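Uncharacterized peroxidase-related protein (Silicibacter sp., PDB 2PFX) is of unknown function but, as a peroxidase-related member of the AhpD-like, carboxymuconolactone decarboxylase family, is probably an oxidoreductase. Local coordinates at residues K42-N47 with N52-M57. Sequence-based numbering, arbitrary orientation.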
# COMPACT_ATOMS: atom_id res chain seq x y z
N LYS A 42 -15.05 -20.18 -23.82
CA LYS A 42 -14.42 -21.50 -23.97
C LYS A 42 -13.92 -22.00 -22.63
O LYS A 42 -13.88 -23.21 -22.38
CB LYS A 42 -13.31 -21.44 -25.00
CG LYS A 42 -13.74 -20.92 -26.37
CD LYS A 42 -12.58 -20.86 -27.36
CE LYS A 42 -13.11 -20.88 -28.79
NZ LYS A 42 -12.10 -20.31 -29.73
N ALA A 43 -13.55 -21.07 -21.76
CA ALA A 43 -13.02 -21.44 -20.46
C ALA A 43 -14.08 -22.11 -19.60
O ALA A 43 -13.80 -23.09 -18.91
CB ALA A 43 -12.40 -20.23 -19.75
N TYR A 44 -15.30 -21.57 -19.66
CA TYR A 44 -16.39 -22.11 -18.86
C TYR A 44 -17.09 -23.29 -19.53
O TYR A 44 -17.84 -24.01 -18.86
CB TYR A 44 -17.45 -21.03 -18.57
CG TYR A 44 -17.01 -20.11 -17.44
CD1 TYR A 44 -16.26 -18.99 -17.73
CD2 TYR A 44 -17.33 -20.39 -16.13
CE1 TYR A 44 -15.85 -18.16 -16.70
CE2 TYR A 44 -16.93 -19.56 -15.10
CZ TYR A 44 -16.19 -18.45 -15.40
OH TYR A 44 -15.79 -17.61 -14.39
N ALA A 45 -16.82 -23.44 -20.82
CA ALA A 45 -17.52 -24.43 -21.63
C ALA A 45 -17.23 -25.88 -21.31
O ALA A 45 -17.87 -26.78 -21.87
CB ALA A 45 -17.25 -24.14 -23.10
N PHE A 46 -16.30 -26.20 -20.41
CA PHE A 46 -16.15 -27.60 -20.02
C PHE A 46 -17.35 -28.12 -19.24
O PHE A 46 -17.55 -29.33 -19.08
CB PHE A 46 -14.87 -27.80 -19.18
CG PHE A 46 -14.93 -27.22 -17.78
CD1 PHE A 46 -14.61 -25.88 -17.61
CD2 PHE A 46 -15.27 -27.98 -16.68
CE1 PHE A 46 -14.65 -25.32 -16.35
CE2 PHE A 46 -15.33 -27.41 -15.42
CZ PHE A 46 -15.02 -26.07 -15.26
N ASN A 47 -18.17 -27.20 -18.73
CA ASN A 47 -19.36 -27.58 -17.96
C ASN A 47 -20.51 -26.64 -18.29
O ASN A 47 -20.45 -25.44 -17.99
CB ASN A 47 -19.00 -27.53 -16.48
CG ASN A 47 -20.13 -27.90 -15.56
OD1 ASN A 47 -21.24 -27.37 -15.68
ND2 ASN A 47 -19.83 -28.79 -14.62
N ASN A 52 -23.64 -21.52 -18.35
CA ASN A 52 -24.97 -20.95 -18.21
C ASN A 52 -25.04 -19.90 -17.11
O ASN A 52 -25.64 -18.83 -17.26
CB ASN A 52 -25.95 -22.07 -17.93
CG ASN A 52 -26.31 -22.86 -19.17
OD1 ASN A 52 -26.03 -22.46 -20.30
ND2 ASN A 52 -26.95 -23.98 -18.92
N ALA A 53 -24.43 -20.18 -15.96
CA ALA A 53 -24.49 -19.26 -14.82
C ALA A 53 -23.66 -18.00 -15.03
O ALA A 53 -23.99 -16.90 -14.59
CB ALA A 53 -24.02 -19.99 -13.57
N PHE A 54 -22.53 -18.24 -15.72
CA PHE A 54 -21.62 -17.15 -16.03
C PHE A 54 -22.31 -16.17 -16.98
O PHE A 54 -22.42 -14.97 -16.77
CB PHE A 54 -20.31 -17.66 -16.65
CG PHE A 54 -19.43 -16.49 -17.06
CD1 PHE A 54 -18.74 -15.78 -16.10
CD2 PHE A 54 -19.33 -16.12 -18.38
CE1 PHE A 54 -17.94 -14.72 -16.47
CE2 PHE A 54 -18.54 -15.06 -18.77
CZ PHE A 54 -17.86 -14.35 -17.79
N THR A 55 -22.78 -16.76 -18.07
CA THR A 55 -23.39 -15.96 -19.13
C THR A 55 -24.69 -15.32 -18.67
O THR A 55 -24.96 -14.18 -19.08
CB THR A 55 -23.64 -16.79 -20.41
OG1 THR A 55 -24.59 -17.81 -20.11
CG2 THR A 55 -22.32 -17.38 -20.86
N ALA A 56 -25.46 -16.01 -17.84
CA ALA A 56 -26.72 -15.39 -17.39
C ALA A 56 -26.43 -14.10 -16.63
O ALA A 56 -27.11 -13.08 -16.75
CB ALA A 56 -27.50 -16.34 -16.52
N MSE A 57 -25.38 -14.15 -15.81
CA MSE A 57 -25.02 -12.98 -15.03
C MSE A 57 -24.40 -11.91 -15.92
O MSE A 57 -24.81 -10.76 -15.81
CB MSE A 57 -24.05 -13.39 -13.92
CG MSE A 57 -23.64 -12.19 -13.09
SE MSE A 57 -22.69 -12.59 -11.50
CE MSE A 57 -24.21 -13.38 -10.63
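Tyr44 lays one face of its ring over Phe54 in an offset stack, centroids 4.5 Å apart and planes inclined by only 14°. The side chains cross at about a right angle; Phe54 CG stands over the centre of the tyrosine ring, Tyr44 CE1 nearer the rim of the phenylalanine. The closest approach is 3.8 Å, from Tyr44 CZ to Phe54 CD1. Phe54 CB adds a CH-pi contact, 4.1 Å from the centroid of the Tyr44 ring and almost on its normal. With Phe54 CG anti to the backbone N (chi1 176°), the ring lies against Tyr44 of helix 39-44. Tyr44 OH extends to a hydrogen bond with Asn163 of the second subunit, whose Trp159 meets the tyrosine ring edge-to-face. Replacing Tyr44 by an alanine is likely to leave one face of Phe54 without its stacking partner and Asn163 of the second subunit without this hydrogen bond. A type I turn from Tyr44 to Asn47 links the helices, and Asn47 OD1 caps Lys50 N. Val174 packs on Tyr44 and Thr171 on Phe54, both from helix 155-178. The aromatic stack thus ties two consecutive helices across their tight, N-capped turn, at a subunit interface of this all-helical fold.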